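Local coordinates for protein acetyltransferase, GNAT family (Enterococcus faecalis, PDB 1U6M) that probably transfers an acyl group, most likely acetyl from acetyl-CoA, to an acceptor that has not been identified, as other GNAT-family enzymes do, at residues Leu60-Ala65 against Gly130-Asp135; Glu107-Glu112 against Thr173-Ser178; Thr47-Tyr52 against Asp84-Glu89; Ala14-Val19 against Gln38-Leu43. All coordinates share one frame; numbering follows the deposited sequence.

Contact 1: residues Leu60-Ala65 against Gly130-Asp135. With SO4 (sulfate ion), chain E.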
loop_
_atom_site.group_PDB
_atom_site.type_symbol
_atom_site.label_atom_id
_atom_site.label_comp_id
_atom_site.label_asym_id
_atom_site.label_seq_id
_atom_site.Cartn_x
_atom_site.Cartn_y
_atom_site.Cartn_z
ATOM N N LEU A 60 7.539 -2.069 -4.188
ATOM C CA LEU A 60 8.612 -1.397 -4.914
ATOM C C LEU A 60 9.197 -0.302 -4.047
ATOM O O LEU A 60 8.448 0.477 -3.445
ATOM C CB LEU A 60 8.075 -0.807 -6.229
ATOM C CG LEU A 60 8.950 -0.619 -7.458
ATOM C CD1 LEU A 60 9.631 -1.910 -7.938
ATOM C CD2 LEU A 60 8.041 -0.095 -8.475
ATOM N N VAL A 61 10.527 -0.226 -3.996
ATOM C CA VAL A 61 11.209 0.738 -3.111
ATOM C C VAL A 61 11.807 1.853 -3.955
ATOM O O VAL A 61 12.362 1.599 -5.037
ATOM C CB VAL A 61 12.333 -0.031 -2.243
ATOM C CG1 VAL A 61 13.362 0.891 -1.683
ATOM C CG2 VAL A 61 11.693 -0.798 -1.100
ATOM N N TYR A 62 11.699 3.097 -3.495
ATOM C CA TYR A 62 12.550 4.170 -4.024
ATOM C C TYR A 62 13.698 4.504 -3.076
ATOM O O TYR A 62 13.471 5.018 -1.999
ATOM C CB TYR A 62 11.751 5.425 -4.290
ATOM C CG TYR A 62 12.525 6.447 -5.089
ATOM C CD1 TYR A 62 13.406 7.347 -4.466
ATOM C CD2 TYR A 62 12.404 6.495 -6.466
ATOM C CE1 TYR A 62 14.110 8.290 -5.186
ATOM C CE2 TYR A 62 13.122 7.405 -7.202
ATOM C CZ TYR A 62 13.944 8.303 -6.551
ATOM O OH TYR A 62 14.608 9.206 -7.324
ATOM N N GLU A 63 14.922 4.254 -3.490
ATOM C CA GLU A 63 16.093 4.464 -2.624
ATOM C C GLU A 63 16.777 5.813 -2.901
ATOM O O GLU A 63 17.160 6.108 -4.029
ATOM C CB GLU A 63 17.073 3.312 -2.823
ATOM C CG GLU A 63 17.815 2.879 -1.633
ATOM C CD GLU A 63 18.731 1.737 -1.949
ATOM O OE1 GLU A 63 18.281 0.568 -1.881
ATOM O OE2 GLU A 63 19.907 2.016 -2.256
ATOM N N HIS A 64 16.816 6.680 -1.902
ATOM C CA HIS A 64 17.450 7.971 -2.059
ATOM C C HIS A 64 18.618 8.055 -1.071
ATOM O O HIS A 64 18.444 7.801 0.110
ATOM C CB HIS A 64 16.490 9.149 -1.850
ATOM C CG HIS A 64 17.201 10.480 -1.857
ATOM N ND1 HIS A 64 17.555 11.156 -0.699
ATOM C CD2 HIS A 64 17.718 11.207 -2.882
ATOM C CE1 HIS A 64 18.214 12.260 -1.013
ATOM N NE2 HIS A 64 18.324 12.315 -2.331
ATOM N N ALA A 65 19.802 8.402 -1.574
ATOM C CA ALA A 65 21.032 8.458 -0.761
ATOM C C ALA A 65 21.212 7.115 -0.047
ATOM O O ALA A 65 21.439 7.098 1.175
ATOM C CB ALA A 65 20.975 9.652 0.285
ATOM N N GLY A 130 6.870 10.050 -5.052
ATOM C CA GLY A 130 5.598 9.385 -5.264
ATOM C C GLY A 130 5.253 9.263 -6.733
ATOM O O GLY A 130 4.739 8.238 -7.195
ATOM N N SER A 131 5.573 10.322 -7.465
ATOM C CA SER A 131 5.172 10.430 -8.815
ATOM C C SER A 131 6.097 9.579 -9.632
ATOM O O SER A 131 5.640 8.975 -10.576
ATOM C CB SER A 131 5.105 11.897 -9.265
ATOM O OG SER A 131 5.462 12.003 -10.652
ATOM N N LYS A 132 7.364 9.460 -9.247
ATOM C CA LYS A 132 8.261 8.469 -9.896
ATOM C C LYS A 132 7.970 7.000 -9.607
ATOM O O LYS A 132 8.198 6.162 -10.447
ATOM C CB LYS A 132 9.705 8.657 -9.464
ATOM C CG LYS A 132 10.298 9.920 -9.858
ATOM C CD LYS A 132 11.729 9.880 -9.366
ATOM C CE LYS A 132 12.604 9.173 -10.387
ATOM N NZ LYS A 132 13.900 9.943 -10.475
ATOM N N LEU A 133 7.541 6.692 -8.390
ATOM C CA LEU A 133 7.114 5.357 -8.044
ATOM C C LEU A 133 5.910 4.948 -8.911
ATOM O O LEU A 133 5.850 3.842 -9.424
ATOM C CB LEU A 133 6.822 5.258 -6.519
ATOM C CG LEU A 133 8.046 5.021 -5.624
ATOM C CD1 LEU A 133 7.653 5.214 -4.204
ATOM C CD2 LEU A 133 8.584 3.617 -5.856
ATOM N N LEU A 134 4.992 5.870 -9.085
ATOM C CA LEU A 134 3.803 5.681 -9.871
ATOM C C LEU A 134 4.155 5.434 -11.370
ATOM O O LEU A 134 3.558 4.543 -12.011
ATOM C CB LEU A 134 2.937 6.907 -9.646
ATOM C CG LEU A 134 1.624 7.141 -10.329
ATOM C CD1 LEU A 134 0.634 5.984 -10.111
ATOM C CD2 LEU A 134 1.084 8.463 -9.785
ATOM N N ASP A 135 5.148 6.163 -11.905
ATOM C CA ASP A 135 5.633 5.902 -13.271
ATOM C C ASP A 135 6.144 4.462 -13.504
ATOM O O ASP A 135 6.192 4.005 -14.644
ATOM C CB ASP A 135 6.784 6.875 -13.668
ATOM C CG ASP A 135 6.302 8.299 -13.907
ATOM O OD1 ASP A 135 5.078 8.551 -14.026
ATOM O OD2 ASP A 135 7.170 9.201 -13.972
HETATM O O2 SO4 E . 4.978 12.949 -2.282
HETATM O O3 SO4 E . 6.246 12.965 -3.604
HETATM O O4 SO4 E . 6.125 13.898 -2.216
#
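Strand 60-64 and helix 130-135 run at 137° to each other, their axes 9.3 Å apart at closest, and Y62 and L133 face each other across the gap. L133 carries the apolar half. Its CG lies anti to the carbonyl carbon, which brings the branch toward the strand. CD2 reaches the backbone between L60 and Y62, 4.0 Å from L60 O and 3.9 Å from Y62 N. CG of L133 rests 4.0 Å from Y62 CB. Y62 has CG anti to its backbone N (chi1 -168°), and its ring lies beside the side chain of K132. The lysine chain crosses the ring obliquely, with K132 CD 3.6 Å from Y62 CE2. Bends at chi3 and chi4 bring its tip to the phenol, where K132 NZ gives Y62 OH a weak hydrogen bond of 3.3 Å. The stronger polar partner of this hydroxyl is S2 N. Thus the leucine fills the buried end, and the lysine meets the ring on the solvent side. On the helix, G130 N gives a weak hydrogen bond of 3.3 Å to O3 of a sulfate, probably from the crystallisation liquor, which R125 also binds. R125 to G130 reads R-x-x-G-x-G and runs into the helix, as in the acetyl-CoA binding motif of GNAT enzymes; the anion site is consistent with its pyrophosphate pocket.

Contact 2: residues Glu107-Glu112 against Thr173-Ser178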
loop_
_atom_site.group_PDB
_atom_site.type_symbol
_atom_site.label_atom_id
_atom_site.label_comp_id
_atom_site.label_asym_id
_atom_site.label_seq_id
_atom_site.Cartn_x
_atom_site.Cartn_y
_atom_site.Cartn_z
ATOM N N GLU A 107 -12.183 -2.708 -1.881
ATOM C CA GLU A 107 -11.752 -1.543 -2.620
ATOM C C GLU A 107 -11.280 -1.785 -4.069
ATOM O O GLU A 107 -11.113 -0.845 -4.829
ATOM C CB GLU A 107 -10.752 -0.731 -1.786
ATOM C CG GLU A 107 -9.539 -1.463 -1.277
ATOM C CD GLU A 107 -8.785 -0.665 -0.207
ATOM O OE1 GLU A 107 -7.542 -0.719 -0.095
ATOM O OE2 GLU A 107 -9.457 0.024 0.554
ATOM N N THR A 108 -11.101 -3.048 -4.439
ATOM C CA THR A 108 -10.620 -3.412 -5.770
ATOM C C THR A 108 -11.738 -3.749 -6.755
ATOM O O THR A 108 -12.849 -4.029 -6.335
ATOM C CB THR A 108 -9.580 -4.566 -5.741
ATOM O OG1 THR A 108 -10.250 -5.828 -5.544
ATOM C CG2 THR A 108 -8.543 -4.339 -4.663
ATOM N N LEU A 109 -11.424 -3.689 -8.051
ATOM C CA LEU A 109 -12.245 -4.269 -9.121
ATOM C C LEU A 109 -11.571 -5.519 -9.732
ATOM O O LEU A 109 -10.335 -5.615 -9.738
ATOM C CB LEU A 109 -12.501 -3.262 -10.238
ATOM C CG LEU A 109 -13.385 -2.043 -9.985
ATOM C CD1 LEU A 109 -13.746 -1.429 -11.317
ATOM C CD2 LEU A 109 -14.662 -2.372 -9.160
ATOM N N PRO A 110 -12.379 -6.495 -10.248
ATOM C CA PRO A 110 -11.779 -7.712 -10.857
ATOM C C PRO A 110 -10.760 -7.389 -11.959
ATOM O O PRO A 110 -10.924 -6.410 -12.656
ATOM C CB PRO A 110 -13.007 -8.441 -11.465
ATOM C CG PRO A 110 -14.181 -7.945 -10.711
ATOM C CD PRO A 110 -13.870 -6.525 -10.281
ATOM N N ASN A 111 -9.730 -8.196 -12.144
ATOM C CA ASN A 111 -8.832 -7.996 -13.301
ATOM C C ASN A 111 -7.850 -6.763 -13.365
ATOM O O ASN A 111 -7.107 -6.607 -14.342
ATOM C CB ASN A 111 -9.660 -8.096 -14.607
ATOM C CG ASN A 111 -10.484 -9.413 -14.680
ATOM O OD1 ASN A 111 -11.714 -9.374 -14.866
ATOM N ND2 ASN A 111 -9.806 -10.570 -14.486
ATOM N N GLU A 112 -7.835 -5.923 -12.336
ATOM C CA GLU A 112 -6.772 -4.925 -12.189
ATOM C C GLU A 112 -5.616 -5.435 -11.297
ATOM O O GLU A 112 -5.799 -6.346 -10.474
ATOM C CB GLU A 112 -7.360 -3.608 -11.677
ATOM C CG GLU A 112 -7.611 -3.602 -10.193
ATOM C CD GLU A 112 -8.585 -2.574 -9.759
ATOM O OE1 GLU A 112 -8.935 -2.563 -8.564
ATOM O OE2 GLU A 112 -9.036 -1.789 -10.599
ATOM N N THR A 173 -15.491 3.866 -11.711
ATOM C CA THR A 173 -16.659 3.746 -10.813
ATOM C C THR A 173 -16.502 4.696 -9.646
ATOM O O THR A 173 -15.558 5.471 -9.616
ATOM C CB THR A 173 -16.839 2.313 -10.197
ATOM O OG1 THR A 173 -16.671 1.299 -11.201
ATOM C CG2 THR A 173 -18.253 2.156 -9.572
ATOM N N THR A 174 -17.421 4.594 -8.684
ATOM C CA THR A 174 -17.420 5.332 -7.422
ATOM C C THR A 174 -17.588 4.326 -6.249
ATOM O O THR A 174 -18.395 3.409 -6.337
ATOM C CB THR A 174 -18.579 6.344 -7.427
ATOM O OG1 THR A 174 -18.656 6.974 -8.713
ATOM C CG2 THR A 174 -18.375 7.427 -6.390
ATOM N N MET A 175 -16.815 4.468 -5.170
ATOM C CA MET A 175 -16.973 3.599 -3.975
ATOM C C MET A 175 -17.185 4.431 -2.725
ATOM O O MET A 175 -16.770 5.585 -2.687
ATOM C CB MET A 175 -15.753 2.691 -3.760
ATOM C CG MET A 175 -15.262 2.045 -5.028
ATOM S SD MET A 175 -14.135 0.653 -4.848
ATOM C CE MET A 175 -14.452 -0.109 -6.445
ATOM N N THR A 176 -17.845 3.857 -1.714
ATOM C CA THR A 176 -17.898 4.449 -0.363
ATOM C C THR A 176 -17.244 3.473 0.599
ATOM O O THR A 176 -17.731 2.366 0.771
ATOM C CB THR A 176 -19.351 4.722 0.111
ATOM O OG1 THR A 176 -20.071 5.424 -0.911
ATOM C CG2 THR A 176 -19.377 5.530 1.429
ATOM N N ILE A 177 -16.130 3.860 1.207
ATOM C CA ILE A 177 -15.496 2.974 2.184
ATOM C C ILE A 177 -15.277 3.711 3.508
ATOM O O ILE A 177 -14.650 4.776 3.535
ATOM C CB ILE A 177 -14.189 2.284 1.641
ATOM N N SER A 178 -15.823 3.140 4.590
ATOM C CA SER A 178 -15.827 3.737 5.943
ATOM C C SER A 178 -16.257 5.214 5.951
ATOM O O SER A 178 -15.635 6.039 6.629
ATOM C CB SER A 178 -14.466 3.560 6.636
ATOM O OG SER A 178 -14.131 2.192 6.805
#
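M175 reaches from strand 173-177 to the irregular loop 107-112. Its CB points toward the loop, with CG anti to the carbonyl carbon. Beyond CG the chain is extended (chi2 -165°, chi3 157°), so sulfur and methyl are carried straight across. SD stops 3.4 Å from E107 O. This is a contact and not a hydrogen bond; the same carbonyl oxygen accepts one from N152 ND2. CE goes on to the side chain of L109, 3.5 Å from its CD2, and it also lies 3.8 Å from E107 O. The methionine tip therefore sits between a carbonyl group and a leucine branch. The two side chains cross obliquely. The other leucine methyl, L109 CD1, lies 4.0 Å from T173 OG1, toward solvent. No hydrogen bond joins the two segments. The loop is braced from within. L109 to E112 form a type II beta turn, and L109 N donates a nearly straight bond (170°) of 2.8 Å to E112 OE1. The N-H comes from above the carboxylate plane. This bond ties the backbone of the leucine to the far end of the turn. The contact lies at the surface. Loop 107-112 leads into strand 112-120, in the interior of the sheet. Strand 173-177 is part of an outermost strand of that sheet and is antiparallel to strand 180-188, whose H184 touches both L109 and M175.

Contact 3: residues Thr47-Tyr52 against Asp84-Glu89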
loop_
_atom_site.group_PDB
_atom_site.type_symbol
_atom_site.label_atom_id
_atom_site.label_comp_id
_atom_site.label_asym_id
_atom_site.label_seq_id
_atom_site.Cartn_x
_atom_site.Cartn_y
_atom_site.Cartn_z
ATOM N N THR A 47 5.597 -8.411 7.227
ATOM C CA THR A 47 6.390 -8.080 6.027
ATOM C C THR A 47 7.147 -9.266 5.375
ATOM O O THR A 47 7.332 -9.298 4.136
ATOM C CB THR A 47 7.322 -6.941 6.480
ATOM O OG1 THR A 47 6.758 -5.696 6.078
ATOM C CG2 THR A 47 8.676 -7.103 6.089
ATOM N N ALA A 48 7.541 -10.235 6.203
ATOM C CA ALA A 48 8.286 -11.396 5.754
ATOM C C ALA A 48 7.385 -12.413 5.080
ATOM O O ALA A 48 7.880 -13.236 4.350
ATOM C CB ALA A 48 9.088 -12.032 6.909
ATOM N N TYR A 49 6.065 -12.336 5.257
ATOM C CA TYR A 49 5.104 -13.240 4.563
ATOM C C TYR A 49 4.839 -12.806 3.121
ATOM O O TYR A 49 4.421 -11.680 2.882
ATOM C CB TYR A 49 3.765 -13.238 5.291
ATOM C CG TYR A 49 3.792 -13.866 6.681
ATOM C CD1 TYR A 49 4.447 -13.239 7.738
ATOM C CD2 TYR A 49 3.125 -15.088 6.934
ATOM C CE1 TYR A 49 4.485 -13.808 8.999
ATOM C CE2 TYR A 49 3.132 -15.692 8.242
ATOM C CZ TYR A 49 3.806 -15.037 9.237
ATOM O OH TYR A 49 3.848 -15.576 10.478
ATOM N N PRO A 50 5.057 -13.716 2.153
ATOM C CA PRO A 50 4.882 -13.495 0.701
ATOM C C PRO A 50 3.556 -12.846 0.288
ATOM O O PRO A 50 3.535 -11.960 -0.632
ATOM C CB PRO A 50 4.939 -14.923 0.153
ATOM C CG PRO A 50 5.987 -15.597 1.075
ATOM C CD PRO A 50 5.515 -15.107 2.438
ATOM N N THR A 51 2.490 -13.283 0.978
ATOM C CA THR A 51 1.098 -12.887 0.728
ATOM C C THR A 51 0.601 -11.688 1.558
ATOM O O THR A 51 -0.501 -11.172 1.313
ATOM C CB THR A 51 0.091 -14.060 0.965
ATOM O OG1 THR A 51 -0.009 -14.345 2.350
ATOM C CG2 THR A 51 0.507 -15.373 0.249
ATOM N N TYR A 52 1.379 -11.218 2.517
ATOM C CA TYR A 52 0.925 -10.071 3.321
ATOM C C TYR A 52 0.715 -8.801 2.454
ATOM O O TYR A 52 1.474 -8.560 1.492
ATOM C CB TYR A 52 1.897 -9.809 4.484
ATOM C CG TYR A 52 1.454 -8.673 5.368
ATOM C CD1 TYR A 52 0.147 -8.661 5.905
ATOM C CD2 TYR A 52 2.341 -7.618 5.707
ATOM C CE1 TYR A 52 -0.300 -7.601 6.688
ATOM C CE2 TYR A 52 1.888 -6.537 6.520
ATOM C CZ TYR A 52 0.558 -6.565 7.005
ATOM O OH TYR A 52 0.074 -5.540 7.799
ATOM N N ASP A 84 -4.406 -9.662 4.712
ATOM C CA ASP A 84 -4.300 -9.312 6.144
ATOM C C ASP A 84 -4.092 -10.474 7.091
ATOM O O ASP A 84 -3.693 -10.251 8.256
ATOM C CB ASP A 84 -5.489 -8.483 6.592
ATOM C CG ASP A 84 -5.487 -7.058 5.963
ATOM O OD1 ASP A 84 -4.397 -6.416 5.823
ATOM O OD2 ASP A 84 -6.590 -6.586 5.618
ATOM N N GLU A 85 -4.314 -11.697 6.581
ATOM C CA GLU A 85 -4.115 -12.938 7.345
ATOM C C GLU A 85 -2.752 -13.017 8.019
ATOM O O GLU A 85 -2.719 -13.285 9.200
ATOM C CB GLU A 85 -4.319 -14.246 6.533
ATOM C CG GLU A 85 -5.661 -14.411 5.828
ATOM C CD GLU A 85 -5.813 -15.794 5.149
ATOM O OE1 GLU A 85 -4.861 -16.616 5.197
ATOM O OE2 GLU A 85 -6.877 -16.078 4.597
ATOM N N PRO A 86 -1.636 -12.843 7.263
ATOM C CA PRO A 86 -0.314 -12.830 7.920
ATOM C C PRO A 86 -0.180 -11.964 9.192
ATOM O O PRO A 86 0.454 -12.428 10.160
ATOM C CB PRO A 86 0.617 -12.377 6.787
ATOM C CG PRO A 86 -0.025 -13.035 5.554
ATOM C CD PRO A 86 -1.482 -12.740 5.785
ATOM N N LEU A 87 -0.762 -10.755 9.199
ATOM C CA LEU A 87 -0.689 -9.887 10.401
ATOM C C LEU A 87 -1.496 -10.502 11.573
ATOM O O LEU A 87 -1.077 -10.413 12.711
ATOM C CB LEU A 87 -1.224 -8.461 10.155
ATOM C CG LEU A 87 -0.553 -7.260 10.839
ATOM C CD1 LEU A 87 -1.450 -5.967 11.148
ATOM C CD2 LEU A 87 0.483 -7.558 11.969
ATOM N N ARG A 88 -2.659 -11.081 11.288
ATOM C CA ARG A 88 -3.444 -11.824 12.307
ATOM C C ARG A 88 -2.674 -13.028 12.908
ATOM O O ARG A 88 -2.729 -13.248 14.096
ATOM C CB ARG A 88 -4.769 -12.268 11.707
ATOM C CG ARG A 88 -5.568 -11.060 11.118
ATOM C CD ARG A 88 -7.034 -11.347 10.948
ATOM N NE ARG A 88 -7.715 -10.246 10.294
ATOM C CZ ARG A 88 -8.110 -9.150 10.916
ATOM N NH1 ARG A 88 -7.909 -9.026 12.220
ATOM N NH2 ARG A 88 -8.711 -8.186 10.236
ATOM N N GLU A 89 -1.926 -13.746 12.082
ATOM C CA GLU A 89 -1.057 -14.819 12.489
ATOM C C GLU A 89 0.057 -14.358 13.406
ATOM O O GLU A 89 0.342 -15.011 14.404
ATOM C CB GLU A 89 -0.410 -15.478 11.264
ATOM C CG GLU A 89 -1.279 -16.458 10.478
ATOM C CD GLU A 89 -0.459 -17.149 9.346
ATOM O OE1 GLU A 89 0.601 -17.839 9.687
ATOM O OE2 GLU A 89 -0.862 -16.946 8.131
HETATM O O HOH W 1 -2.658 -5.135 7.477
#
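T47 to Y52 carry the chain out of helix 36-47 in the GNAT fold and include a type I beta turn, Y49 to Y52, which packs on P86 near the start of helix 85-93. Y49 comes first. Its CG is anti to the carbonyl carbon, and the ring lays one face toward the proline: P86 CA is 4.2 Å above the ring plane, toward the rim, and P86 CB is 3.5 Å from Y49 CG. At the ring edge Y49 CE2 meets E89 OE1 at 3.6 Å, with the carboxylate turned 85° to the ring. T51 follows. Its OG1 takes the crowded position between N and the carbonyl carbon and touches P86 CG at 3.5 Å. The turn closes at Y52, whose N bonds to Y49 O. Y52 CG is anti to its backbone N (chi1 -178°). Its CB lies against P86 CB, and the rest of the side chain runs alongside L87, pointing the same way. So the proline is held by two tyrosines and a threonine. D84 has its strongest polar partner outside, R53, in a salt bridge. One water links the ends: it donates to D84 OD1 at 2.7 Å and lies 2.8 Å from Y52 OH.

Contact 4: residues Ala14-Val19 against Gln38-Leu43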
loop_
_atom_site.group_PDB
_atom_site.type_symbol
_atom_site.label_atom_id
_atom_site.label_comp_id
_atom_site.label_asym_id
_atom_site.label_seq_id
_atom_site.Cartn_x
_atom_site.Cartn_y
_atom_site.Cartn_z
ATOM N N ALA A 14 11.822 -0.588 7.708
ATOM C CA ALA A 14 11.542 0.652 6.971
ATOM C C ALA A 14 10.096 0.688 6.447
ATOM O O ALA A 14 9.435 1.684 6.539
ATOM C CB ALA A 14 12.607 0.891 5.789
ATOM N N ILE A 15 9.622 -0.434 5.931
ATOM C CA ILE A 15 8.269 -0.567 5.466
ATOM C C ILE A 15 7.311 -0.385 6.648
ATOM O O ILE A 15 6.326 0.363 6.547
ATOM C CB ILE A 15 8.027 -2.003 4.828
ATOM C CG1 ILE A 15 8.825 -2.211 3.562
ATOM C CG2 ILE A 15 6.546 -2.250 4.604
ATOM C CD1 ILE A 15 8.874 -3.705 3.148
ATOM N N ALA A 16 7.623 -1.047 7.769
ATOM C CA ALA A 16 6.802 -0.973 8.996
ATOM C C ALA A 16 6.649 0.467 9.517
ATOM O O ALA A 16 5.542 0.880 9.912
ATOM C CB ALA A 16 7.376 -1.933 10.086
ATOM N N ARG A 17 7.717 1.266 9.444
ATOM C CA ARG A 17 7.676 2.672 9.897
ATOM C C ARG A 17 6.753 3.505 9.026
ATOM O O ARG A 17 6.004 4.384 9.526
ATOM C CB ARG A 17 9.080 3.284 9.926
ATOM C CG ARG A 17 9.862 2.763 11.074
ATOM C CD ARG A 17 11.390 3.146 11.175
ATOM N NE ARG A 17 12.003 1.982 11.865
ATOM C CZ ARG A 17 11.957 1.729 13.188
ATOM N NH1 ARG A 17 11.405 2.580 14.058
ATOM N NH2 ARG A 17 12.502 0.613 13.654
ATOM N N LEU A 18 6.809 3.217 7.720
ATOM C CA LEU A 18 5.997 3.906 6.765
ATOM C C LEU A 18 4.521 3.515 6.929
ATOM O O LEU A 18 3.643 4.381 6.893
ATOM C CB LEU A 18 6.523 3.647 5.341
ATOM C CG LEU A 18 7.856 4.304 4.977
ATOM C CD1 LEU A 18 8.375 3.764 3.645
ATOM C CD2 LEU A 18 7.698 5.846 4.967
ATOM N N VAL A 19 4.258 2.215 7.092
ATOM C CA VAL A 19 2.893 1.691 7.365
ATOM C C VAL A 19 2.286 2.237 8.674
ATOM O O VAL A 19 1.126 2.619 8.702
ATOM C CB VAL A 19 2.831 0.113 7.348
ATOM C CG1 VAL A 19 1.473 -0.375 7.704
ATOM C CG2 VAL A 19 3.167 -0.385 5.966
ATOM N N GLN A 38 6.274 -1.578 19.478
ATOM C CA GLN A 38 5.761 -2.970 19.360
ATOM C C GLN A 38 4.974 -3.115 18.076
ATOM O O GLN A 38 5.058 -4.138 17.453
ATOM C CB GLN A 38 4.871 -3.444 20.545
ATOM C CG GLN A 38 5.457 -3.257 21.946
ATOM C CD GLN A 38 4.439 -3.478 23.110
ATOM O OE1 GLN A 38 3.280 -2.937 23.141
ATOM N NE2 GLN A 38 4.898 -4.238 24.093
ATOM N N MET A 39 4.195 -2.098 17.722
ATOM C CA MET A 39 3.488 -2.109 16.450
ATOM C C MET A 39 4.470 -2.226 15.257
ATOM O O MET A 39 4.223 -2.995 14.343
ATOM C CB MET A 39 2.469 -0.967 16.271
ATOM C CG MET A 39 1.469 -1.214 15.063
ATOM S SD MET A 39 0.205 -2.586 15.219
ATOM C CE MET A 39 -0.545 -1.865 16.596
ATOM N N ILE A 40 5.593 -1.509 15.306
ATOM C CA ILE A 40 6.602 -1.558 14.256
ATOM C C ILE A 40 7.165 -2.969 14.163
ATOM O O ILE A 40 7.212 -3.529 13.053
ATOM C CB ILE A 40 7.650 -0.429 14.441
ATOM C CG1 ILE A 40 6.975 0.919 14.143
ATOM C CG2 ILE A 40 8.890 -0.652 13.575
ATOM C CD1 ILE A 40 7.849 2.159 14.338
ATOM N N ASP A 41 7.505 -3.590 15.293
ATOM C CA ASP A 41 7.987 -4.981 15.295
ATOM C C ASP A 41 7.002 -6.013 14.712
ATOM O O ASP A 41 7.386 -6.941 14.006
ATOM C CB ASP A 41 8.424 -5.401 16.727
ATOM C CG ASP A 41 9.806 -4.755 17.155
ATOM O OD1 ASP A 41 9.936 -3.512 17.195
ATOM O OD2 ASP A 41 10.778 -5.475 17.449
ATOM N N LEU A 42 5.717 -5.825 14.988
ATOM C CA LEU A 42 4.673 -6.724 14.545
ATOM C C LEU A 42 4.517 -6.593 13.021
ATOM O O LEU A 42 4.549 -7.581 12.315
ATOM C CB LEU A 42 3.358 -6.339 15.259
ATOM C CG LEU A 42 3.248 -6.670 16.770
ATOM C CD1 LEU A 42 1.970 -6.008 17.435
ATOM C CD2 LEU A 42 3.287 -8.182 17.074
ATOM N N LEU A 43 4.311 -5.368 12.544
ATOM C CA LEU A 43 4.320 -5.044 11.120
ATOM C C LEU A 43 5.527 -5.623 10.409
ATOM O O LEU A 43 5.344 -6.317 9.391
ATOM C CB LEU A 43 4.264 -3.513 10.940
ATOM C CG LEU A 43 2.942 -2.883 11.379
ATOM C CD1 LEU A 43 2.999 -1.308 11.483
ATOM C CD2 LEU A 43 1.761 -3.378 10.427
#
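V19 N, the best-held polar atom, has the shortest of the backbone hydrogen bonds here, a single one, 2.8 Å to I15 O. No hydrogen bond crosses between 14-19 and 38-43; the contact is van der Waals packing, mostly of apolar side chains. The helix axes approach to 8.4 Å at an angle of 124°. The methyl of A16 fits against the other backbone, with A16 CB 3.4 Å from I40 O and 3.6 Å from L43 CB. The small side chain lets the helices come close there: the CA atoms of A16 and L43 are 5.2 Å apart. L43 has CG anti to its carbonyl carbon, and its branch continues along the first helix. Its CD1 lies 3.7 Å from A16 O, and its CD2 meets V19 CG1 at 4.1 Å. At the surface R17 leaves its helix away from the partner. Its chain is extended from CG to NE, and the turn at chi4 (-79°) sets the guanidinium beside I40. I40 CG2 lies under one face of this charged group, toward its edge, in van der Waals contact, while NH1 of R17 meets I40 CD1 at 3.6 Å. The two side chains cross at about a right angle. Behind this pair the sheet begins: A14 and L18 rest on V68 and I71 of strand 67-76, while helix 36-47 packs across helix 12-25.

Overall arrangement
Contacts 3 and 4 form one continuous packed region, with centres 13 Å apart. Y52 OH lies 3.8 Å from L43 CD2, and L87 also touches L42 and L43, so helix 36-47 belongs to both neighbourhoods. Contact 1 comes within about 6 Å of contact 4 at the nearest atoms but does not touch it. It alone includes the sulfate, and judged by the family motif it is the one that may lie near a cofactor phosphate site. Contact 2 lies far from contacts 1 and 4, with centres 25 and 26 Å away, and across the chain centre from contact 4; its nearest atoms are about 8 Å from contact 3. Contacts 1 and 2 nevertheless reach the same sheet.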